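Local coordinates for protein superoxide dismutase [Mn/Fe] (Porphyromonas gingivalis, PDB 1UES) that catalyses the dismutation of superoxide radicals to oxygen and hydrogen peroxide, as a homodimer with one manganese or iron ion in each subunit, at residues E105-E110 / D177-V182; N112-T117 / I136-N141; A51-I56 / N66-T71. The protein carries 1 engineered substitution. All coordinates share one frame; numbering follows the deposited sequence.

Interaction 1: E105-E110 / D177-V182; sequences EKFKEE and DLWSIV
Two first torsions bring Lys108 and Trp179 together. Each side chain sets its CG opposite its own carbonyl carbon (chi1 -66° for Lys108, -57° for Trp179), and the lysine chain then slides over the indole, the two running in opposite directions. Lys108 CG sits over the centre of the six-membered ring, 3.7 Å from its centroid and almost on the ring normal, a clear CH-pi contact. The chain bends at its third torsion, which brings CE over the five-membered ring, 3.8 Å from Trp179 CG. The ammonium continues beyond that ring toward Glu105: Lys108 NZ is 5.2 Å from the centroid of the five-membered ring, at most a weak cation-pi attraction, and it forms a salt bridge with Glu105 OE2 at 3.0 Å, one turn back on the same helix.

At the far rim of the indole, Phe107 comes in obliquely. Its CE2 lies 3.6 Å from Trp179 CH2, with the ring planes at 77°. Phe107 also meets Phe101 and Phe111, while Phe156 packs edge-to-face with Trp179, so this pair belongs to a larger aromatic cluster between helix 104-116, helix 91-101 and strand 151-157 of the C-terminal domain.

Trp179 NE1 is satisfied by Asn112 OD1, one turn beyond Lys108, a bond that probably holds the indole's rotation, with its face on Lys108. The chemistry is thus split: methylenes and rings make the buried interface between helix 104-116 and segment 177-182, while the lysine's charge is paired at the partly exposed margin with a carboxylate from its own helix.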
loop_
_atom_site.group_PDB
_atom_site.type_symbol
_atom_site.label_atom_id
_atom_site.label_comp_id
_atom_site.label_asym_id
_atom_site.label_seq_id
_atom_site.Cartn_x
_atom_site.Cartn_y
_atom_site.Cartn_z
ATOM N N GLU A 105 21.704 -15.491 10.188
ATOM C CA GLU A 105 20.652 -15.146 11.151
ATOM C C GLU A 105 20.540 -13.660 11.390
ATOM O O GLU A 105 19.435 -13.110 11.429
ATOM C CB GLU A 105 20.892 -15.851 12.485
ATOM C CG GLU A 105 20.545 -17.315 12.454
ATOM C CD GLU A 105 19.104 -17.574 12.046
ATOM O OE1 GLU A 105 18.187 -17.004 12.679
ATOM O OE2 GLU A 105 18.881 -18.352 11.091
ATOM N N LYS A 106 21.684 -13.009 11.565
ATOM C CA LYS A 106 21.710 -11.574 11.778
ATOM C C LYS A 106 21.187 -10.864 10.525
ATOM O O LYS A 106 20.484 -9.866 10.619
ATOM C CB LYS A 106 23.133 -11.101 12.070
ATOM C CG LYS A 106 23.213 -9.700 12.639
ATOM C CD LYS A 106 22.449 -9.604 13.958
ATOM C CE LYS A 106 22.507 -8.202 14.556
ATOM N NZ LYS A 106 22.667 -7.135 13.522
ATOM N N PHE A 107 21.535 -11.385 9.353
ATOM C CA PHE A 107 21.073 -10.783 8.118
ATOM C C PHE A 107 19.549 -10.840 8.053
ATOM O O PHE A 107 18.894 -9.844 7.728
ATOM C CB PHE A 107 21.636 -11.514 6.901
ATOM C CG PHE A 107 20.895 -11.200 5.626
ATOM C CD1 PHE A 107 20.925 -9.917 5.093
ATOM C CD2 PHE A 107 20.133 -12.173 4.985
ATOM C CE1 PHE A 107 20.204 -9.599 3.941
ATOM C CE2 PHE A 107 19.411 -11.856 3.836
ATOM C CZ PHE A 107 19.455 -10.564 3.320
ATOM N N LYS A 108 18.985 -12.000 8.371
ATOM C CA LYS A 108 17.533 -12.143 8.309
ATOM C C LYS A 108 16.886 -11.146 9.250
ATOM O O LYS A 108 15.876 -10.522 8.913
ATOM C CB LYS A 108 17.109 -13.556 8.684
ATOM C CG LYS A 108 17.577 -14.610 7.700
ATOM C CD LYS A 108 17.703 -15.937 8.414
ATOM C CE LYS A 108 16.391 -16.652 8.448
ATOM N NZ LYS A 108 16.509 -17.894 9.264
ATOM N N GLU A 109 17.472 -10.991 10.430
ATOM C CA GLU A 109 16.927 -10.048 11.393
ATOM C C GLU A 109 16.877 -8.632 10.804
ATOM O O GLU A 109 15.856 -7.962 10.893
ATOM C CB GLU A 109 17.756 -10.088 12.694
ATOM C CG GLU A 109 18.484 -8.784 13.027
ATOM C CD GLU A 109 18.753 -8.587 14.528
ATOM O OE1 GLU A 109 19.482 -7.627 14.863
ATOM O OE2 GLU A 109 18.250 -9.379 15.367
ATOM N N GLU A 110 17.965 -8.181 10.187
ATOM C CA GLU A 110 18.001 -6.836 9.622
ATOM C C GLU A 110 17.076 -6.680 8.435
ATOM O O GLU A 110 16.429 -5.643 8.279
ATOM C CB GLU A 110 19.419 -6.452 9.204
ATOM C CG GLU A 110 20.401 -6.513 10.358
ATOM C CD GLU A 110 21.811 -6.180 9.941
ATOM O OE1 GLU A 110 21.992 -5.311 9.055
ATOM O OE2 GLU A 110 22.747 -6.787 10.505
ATOM N N ASP A 177 8.230 -16.088 7.494
ATOM C CA ASP A 177 7.914 -17.285 6.745
ATOM C C ASP A 177 8.483 -17.276 5.332
ATOM O O ASP A 177 8.671 -18.323 4.753
ATOM C CB ASP A 177 6.394 -17.500 6.626
ATOM C CG ASP A 177 5.769 -18.060 7.899
ATOM O OD1 ASP A 177 6.471 -18.776 8.656
ATOM O OD2 ASP A 177 4.572 -17.781 8.131
ATOM N N LEU A 178 8.765 -16.106 4.766
ATOM C CA LEU A 178 9.260 -16.088 3.401
ATOM C C LEU A 178 10.571 -16.814 3.281
ATOM O O LEU A 178 10.881 -17.379 2.240
ATOM C CB LEU A 178 9.419 -14.651 2.912
ATOM C CG LEU A 178 8.142 -13.949 2.474
ATOM C CD1 LEU A 178 8.524 -12.489 2.108
ATOM C CD2 LEU A 178 7.476 -14.677 1.295
ATOM N N TRP A 179 11.358 -16.796 4.350
ATOM C CA TRP A 179 12.654 -17.472 4.273
ATOM C C TRP A 179 12.561 -18.948 3.929
ATOM O O TRP A 179 13.468 -19.514 3.286
ATOM C CB TRP A 179 13.417 -17.270 5.576
ATOM C CG TRP A 179 13.618 -15.856 5.913
ATOM C CD1 TRP A 179 12.943 -15.131 6.866
ATOM C CD2 TRP A 179 14.537 -14.943 5.291
ATOM N NE1 TRP A 179 13.389 -13.830 6.866
ATOM C CE2 TRP A 179 14.360 -13.686 5.914
ATOM C CE3 TRP A 179 15.492 -15.065 4.262
ATOM C CZ2 TRP A 179 15.099 -12.552 5.552
ATOM C CZ3 TRP A 179 16.234 -13.915 3.901
ATOM C CH2 TRP A 179 16.025 -12.690 4.546
ATOM N N SER A 180 11.456 -19.577 4.322
ATOM C CA SER A 180 11.253 -20.985 4.069
ATOM C C SER A 180 11.035 -21.331 2.592
ATOM O O SER A 180 11.166 -22.492 2.213
ATOM C CB SER A 180 10.085 -21.511 4.916
ATOM O OG SER A 180 8.816 -21.083 4.420
ATOM N N ILE A 181 10.698 -20.346 1.752
ATOM C CA ILE A 181 10.506 -20.650 0.329
ATOM C C ILE A 181 11.552 -20.031 -0.595
ATOM O O ILE A 181 11.451 -20.138 -1.823
ATOM C CB ILE A 181 9.121 -20.220 -0.188
ATOM C CG1 ILE A 181 8.826 -18.774 0.180
ATOM C CG2 ILE A 181 8.050 -21.182 0.361
ATOM C CD1 ILE A 181 7.544 -18.252 -0.433
ATOM N N VAL A 182 12.540 -19.371 -0.019
ATOM C CA VAL A 182 13.582 -18.780 -0.847
ATOM C C VAL A 182 14.477 -19.880 -1.415
ATOM O O VAL A 182 14.954 -20.742 -0.679
ATOM C CB VAL A 182 14.453 -17.803 -0.010
ATOM C CG1 VAL A 182 15.688 -17.352 -0.793
ATOM C CG2 VAL A 182 13.611 -16.598 0.382
#

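Interaction 2: N112-T117 / I136-N141; sequences NTAGTT and IEKEPN
Lys138 lies beside Ala114 where strand 134-140 passes the last turn of helix 104-116, and its side chain can be followed outward from CB. CB heads toward the helix; CG, set opposite the carbonyl carbon (chi1 -75°), lies beside both the methyl of Ala114, at 4.1 Å from its CB, and that residue's carbonyl oxygen. CD continues past the same oxygen, Ala114 O, at 3.9 Å. The chain bends at its third torsion, bringing CE to the closest approach of the contact, 3.4 Å from Ala114 O and 3.8 Å from Thr117 OG1, whose side chain it crosses at about a right angle. A second bend, at the fourth torsion, leaves NZ 3.9 Å from Thr117 O, too far for a hydrogen bond.

The Ala114 methyl has a second neighbour on the strand, Ile136 CG2, at 3.7 Å. Ile136 and Lys138, two residues apart, present the same face of the strand to the helix, and Ala114 fits against both. Val124 on the adjacent strand 122-128 touches both Ala114 and Ile136, so the methyl is packed against the three-stranded antiparallel sheet and not just its edge strand.

The Thr117 hydroxyl is tied back to its own helix: OG1 donates to Thr113 O at 3.0 Å, and the backbone N of Thr117 reaches that oxygen from the opposite face of the carbonyl plane.

No hydrogen bond or salt bridge spans the two segments. The join is mostly aliphatic, with lysine methylenes also lying along a backbone carbonyl; CE, polarised by the neighbouring ammonium, may be weakly attracted to Ala114 O.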
loop_
_atom_site.group_PDB
_atom_site.type_symbol
_atom_site.label_atom_id
_atom_site.label_comp_id
_atom_site.label_asym_id
_atom_site.label_seq_id
_atom_site.Cartn_x
_atom_site.Cartn_y
_atom_site.Cartn_z
ATOM N N ASN A 112 14.303 -8.491 7.778
ATOM C CA ASN A 112 12.940 -8.489 8.297
ATOM C C ASN A 112 12.603 -7.117 8.893
ATOM O O ASN A 112 11.505 -6.581 8.684
ATOM C CB ASN A 112 12.788 -9.557 9.395
ATOM C CG ASN A 112 12.832 -10.983 8.859
ATOM O OD1 ASN A 112 12.753 -11.227 7.654
ATOM N ND2 ASN A 112 12.972 -11.936 9.771
ATOM N N THR A 113 13.550 -6.527 9.622
ATOM C CA THR A 113 13.292 -5.240 10.248
ATOM C C THR A 113 13.073 -4.151 9.211
ATOM O O THR A 113 12.201 -3.324 9.367
ATOM C CB THR A 113 14.427 -4.808 11.190
ATOM O OG1 THR A 113 14.499 -5.713 12.304
ATOM C CG2 THR A 113 14.140 -3.429 11.713
ATOM N N ALA A 114 13.861 -4.176 8.145
ATOM C CA ALA A 114 13.718 -3.204 7.071
ATOM C C ALA A 114 12.339 -3.354 6.411
ATOM O O ALA A 114 11.696 -2.366 6.040
ATOM C CB ALA A 114 14.821 -3.420 6.034
ATOM N N GLY A 115 11.894 -4.597 6.267
ATOM C CA GLY A 115 10.602 -4.849 5.648
ATOM C C GLY A 115 9.449 -4.413 6.520
ATOM O O GLY A 115 8.467 -3.831 6.046
ATOM N N THR A 116 9.575 -4.687 7.815
ATOM C CA THR A 116 8.543 -4.325 8.769
ATOM C C THR A 116 8.423 -2.813 8.971
ATOM O O THR A 116 7.302 -2.299 9.122
ATOM C CB THR A 116 8.807 -5.008 10.141
ATOM O OG1 THR A 116 8.734 -6.435 9.996
ATOM C CG2 THR A 116 7.769 -4.581 11.160
ATOM N N THR A 117 9.551 -2.095 8.951
ATOM C CA THR A 117 9.522 -0.654 9.166
ATOM C C THR A 117 9.275 0.188 7.912
ATOM O O THR A 117 9.224 1.411 7.991
ATOM C CB THR A 117 10.808 -0.131 9.866
ATOM O OG1 THR A 117 11.945 -0.373 9.031
ATOM C CG2 THR A 117 11.001 -0.815 11.235
ATOM N N ILE A 136 20.975 -3.478 1.993
ATOM C CA ILE A 136 19.550 -3.733 2.136
ATOM C C ILE A 136 18.935 -2.404 1.722
ATOM O O ILE A 136 19.264 -1.353 2.281
ATOM C CB ILE A 136 19.179 -4.080 3.577
ATOM C CG1 ILE A 136 19.868 -5.395 3.962
ATOM C CG2 ILE A 136 17.655 -4.115 3.724
ATOM C CD1 ILE A 136 19.494 -5.951 5.288
ATOM N N GLU A 137 18.086 -2.445 0.702
ATOM C CA GLU A 137 17.448 -1.243 0.180
ATOM C C GLU A 137 15.951 -1.251 0.448
ATOM O O GLU A 137 15.287 -2.243 0.203
ATOM C CB GLU A 137 17.671 -1.147 -1.335
ATOM C CG GLU A 137 19.113 -1.263 -1.771
ATOM C CD GLU A 137 19.904 0.011 -1.525
ATOM O OE1 GLU A 137 19.279 1.094 -1.378
ATOM O OE2 GLU A 137 21.147 -0.072 -1.488
ATOM N N LYS A 138 15.423 -0.150 0.968
ATOM C CA LYS A 138 13.983 -0.048 1.200
ATOM C C LYS A 138 13.442 0.727 -0.003
ATOM O O LYS A 138 13.840 1.877 -0.245
ATOM C CB LYS A 138 13.698 0.697 2.505
ATOM C CG LYS A 138 13.957 -0.138 3.769
ATOM C CD LYS A 138 13.863 0.726 5.014
ATOM C CE LYS A 138 12.424 0.877 5.458
ATOM N NZ LYS A 138 11.956 2.297 5.337
ATOM N N GLU A 139 12.551 0.095 -0.766
ATOM C CA GLU A 139 12.025 0.712 -1.971
ATOM C C GLU A 139 10.525 0.971 -1.895
ATOM O O GLU A 139 9.703 0.051 -2.067
ATOM C CB GLU A 139 12.334 -0.189 -3.182
ATOM C CG GLU A 139 13.808 -0.363 -3.458
ATOM C CD GLU A 139 14.407 0.861 -4.128
ATOM O OE1 GLU A 139 13.693 1.879 -4.269
ATOM O OE2 GLU A 139 15.593 0.816 -4.508
ATOM N N PRO A 140 10.139 2.225 -1.626
ATOM C CA PRO A 140 8.705 2.498 -1.558
ATOM C C PRO A 140 8.027 2.288 -2.918
ATOM O O PRO A 140 8.614 2.511 -3.988
ATOM C CB PRO A 140 8.619 3.957 -1.125
ATOM C CG PRO A 140 10.018 4.295 -0.582
ATOM C CD PRO A 140 10.961 3.418 -1.359
ATOM N N ASN A 141 6.779 1.859 -2.846
ATOM C CA ASN A 141 5.963 1.651 -4.022
ATOM C C ASN A 141 6.582 0.784 -5.112
ATOM O O ASN A 141 6.680 -0.412 -4.916
ATOM C CB ASN A 141 5.507 3.019 -4.539
ATOM C CG ASN A 141 4.455 3.609 -3.640
ATOM O OD1 ASN A 141 4.143 3.016 -2.616
ATOM N ND2 ASN A 141 3.890 4.749 -4.012
#

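Interaction 3: A51-I56 / N66-T71; sequences ADLNTI and NNAGQT
Leu53 and Ile56 of helix 53-59 meet Ala68 and Thr71 of helix 62-79 through apolar contacts. Ile56 CG2 lies 3.6 Å from Ala68 CB, and because that branch stands opposite the backbone N (CG1 at chi1 -57°), it is the short methyl and not the longer arm that presses on the alanine. Leu53, one turn earlier, divides its two methyls. CD1 lies 4.2 Å from Ala68 CB and also rests near the carbonyl oxygen of that alanine; CD2 meets Thr71 CG2 at 3.7 Å, the two side chains passing at a slant. Ala68 is therefore flanked by both Leu53 and Ile56; consistent with its small side chain, the CA atoms of Ile56 and Ala68 are 6.5 Å apart.

No hydrogen bond spans the two segments. Thr71 turns its methyl to Leu53 and its hydroxyl back along its own backbone, where OG1 donates to Asn67 O at 2.9 Å. The backbone N of Thr71 takes the same oxygen from the opposite face of the carbonyl plane, so the carbonyl holds two donors. Asp52, at the N-cap, starts the helix that carries Leu53 and Ile56.

The contact belongs to the alpha-hairpin domain, and Phe119 of the second subunit packs on Asn66 and Gln70. Helix 62-79 carries the manganese ligand His74, whose ND1 is hydrogen-bonded to Gln70 O; the side chain of Thr71 is about 11 Å from the metal ion. Leu53 also touches Leu39 of helix 21-42, and the amide of Gln70 is hydrogen-bonded to Tyr35 of that helix and to Trp123 of strand 122-128.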
loop_
_atom_site.group_PDB
_atom_site.type_symbol
_atom_site.label_atom_id
_atom_site.label_comp_id
_atom_site.label_asym_id
_atom_site.label_seq_id
_atom_site.Cartn_x
_atom_site.Cartn_y
_atom_site.Cartn_z
ATOM N N ALA A 51 11.897 -0.860 -26.060
ATOM C CA ALA A 51 12.880 -1.075 -25.014
ATOM C C ALA A 51 12.630 -2.334 -24.190
ATOM O O ALA A 51 11.491 -2.787 -24.041
ATOM C CB ALA A 51 12.900 0.138 -24.083
ATOM N N ASP A 52 13.705 -2.901 -23.647
ATOM C CA ASP A 52 13.550 -4.077 -22.800
ATOM C C ASP A 52 13.115 -3.566 -21.430
ATOM O O ASP A 52 13.335 -2.397 -21.061
ATOM C CB ASP A 52 14.861 -4.854 -22.690
ATOM C CG ASP A 52 15.995 -3.991 -22.217
ATOM O OD1 ASP A 52 16.756 -4.407 -21.322
ATOM O OD2 ASP A 52 16.134 -2.879 -22.758
ATOM N N LEU A 53 12.512 -4.443 -20.649
ATOM C CA LEU A 53 12.015 -4.028 -19.345
ATOM C C LEU A 53 13.067 -3.358 -18.483
ATOM O O LEU A 53 12.835 -2.325 -17.883
ATOM C CB LEU A 53 11.420 -5.241 -18.633
ATOM C CG LEU A 53 10.724 -4.978 -17.293
ATOM C CD1 LEU A 53 9.636 -3.940 -17.452
ATOM C CD2 LEU A 53 10.152 -6.323 -16.775
ATOM N N ASN A 54 14.246 -3.951 -18.420
ATOM C CA ASN A 54 15.306 -3.370 -17.628
ATOM C C ASN A 54 15.621 -1.915 -17.999
ATOM O O ASN A 54 15.860 -1.069 -17.132
ATOM C CB ASN A 54 16.540 -4.230 -17.790
ATOM C CG ASN A 54 17.263 -4.417 -16.507
ATOM O OD1 ASN A 54 18.375 -3.925 -16.340
ATOM N ND2 ASN A 54 16.641 -5.129 -15.578
ATOM N N THR A 55 15.622 -1.619 -19.297
ATOM C CA THR A 55 15.898 -0.256 -19.764
ATOM C C THR A 55 14.784 0.678 -19.304
ATOM O O THR A 55 15.022 1.788 -18.855
ATOM C CB THR A 55 15.988 -0.221 -21.308
ATOM O OG1 THR A 55 17.128 -0.979 -21.728
ATOM C CG2 THR A 55 16.110 1.210 -21.829
ATOM N N ILE A 56 13.543 0.223 -19.408
ATOM C CA ILE A 56 12.454 1.081 -18.980
ATOM C C ILE A 56 12.525 1.381 -17.480
ATOM O O ILE A 56 12.227 2.492 -17.059
ATOM C CB ILE A 56 11.083 0.446 -19.314
ATOM C CG1 ILE A 56 10.999 0.172 -20.817
ATOM C CG2 ILE A 56 9.968 1.376 -18.874
ATOM C CD1 ILE A 56 9.796 -0.709 -21.213
ATOM N N ASN A 66 6.043 3.323 -12.705
ATOM C CA ASN A 66 5.287 2.545 -11.710
ATOM C C ASN A 66 4.928 1.154 -12.222
ATOM O O ASN A 66 5.032 0.152 -11.483
ATOM C CB ASN A 66 4.012 3.309 -11.279
ATOM C CG ASN A 66 4.328 4.540 -10.438
ATOM O OD1 ASN A 66 5.412 4.632 -9.862
ATOM N ND2 ASN A 66 3.383 5.502 -10.373
ATOM N N ASN A 67 4.534 1.053 -13.491
ATOM C CA ASN A 67 4.172 -0.262 -13.987
ATOM C C ASN A 67 5.375 -1.093 -14.375
ATOM O O ASN A 67 5.384 -2.292 -14.168
ATOM C CB ASN A 67 3.174 -0.140 -15.133
ATOM C CG ASN A 67 1.829 0.349 -14.649
ATOM O OD1 ASN A 67 1.082 -0.409 -14.009
ATOM N ND2 ASN A 67 1.493 1.602 -14.951
ATOM N N ALA A 68 6.417 -0.435 -14.876
ATOM C CA ALA A 68 7.648 -1.137 -15.262
ATOM C C ALA A 68 8.316 -1.708 -14.005
ATOM O O ALA A 68 8.678 -2.897 -13.965
ATOM C CB ALA A 68 8.623 -0.150 -15.962
ATOM N N GLY A 69 8.493 -0.840 -12.999
ATOM C CA GLY A 69 9.123 -1.235 -11.756
ATOM C C GLY A 69 8.361 -2.380 -11.132
ATOM O O GLY A 69 8.988 -3.335 -10.691
ATOM N N GLN A 70 7.027 -2.298 -11.136
ATOM C CA GLN A 70 6.219 -3.379 -10.556
ATOM C C GLN A 70 6.377 -4.665 -11.358
ATOM O O GLN A 70 6.461 -5.749 -10.768
ATOM C CB GLN A 70 4.746 -2.973 -10.467
ATOM C CG GLN A 70 4.436 -2.029 -9.285
ATOM C CD GLN A 70 4.835 -2.614 -7.916
ATOM O OE1 GLN A 70 6.013 -2.626 -7.557
ATOM N NE2 GLN A 70 3.853 -3.086 -7.159
ATOM N N THR A 71 6.431 -4.570 -12.687
ATOM C CA THR A 71 6.598 -5.770 -13.488
ATOM C C THR A 71 7.934 -6.417 -13.170
ATOM O O THR A 71 8.003 -7.598 -12.880
ATOM C CB THR A 71 6.488 -5.480 -14.997
ATOM O OG1 THR A 71 5.192 -4.967 -15.260
ATOM C CG2 THR A 71 6.649 -6.734 -15.815
#

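How the interactions relate
Interactions 1 and 2 both use helix 104-116 in the C-terminal domain and touch directly: they share Asn112 through its bond to Trp179, and Ile136 packs on Phe107 and Glu110. Interaction 1 is buried, with rings and lysine methylenes; interaction 2, nested along the chain inside the loop that interaction 1 closes, lies at the surface and relies on aliphatic chains. Interaction 3 is also buried but almost wholly methyl on methyl, joining two helices of the alpha-hairpin domain, with its centre about 27 Å from that of interaction 1 across the chain's middle. It meets interaction 2 where Gln70 packs against Asn141, and among the three it lies nearest the metal-binding histidines.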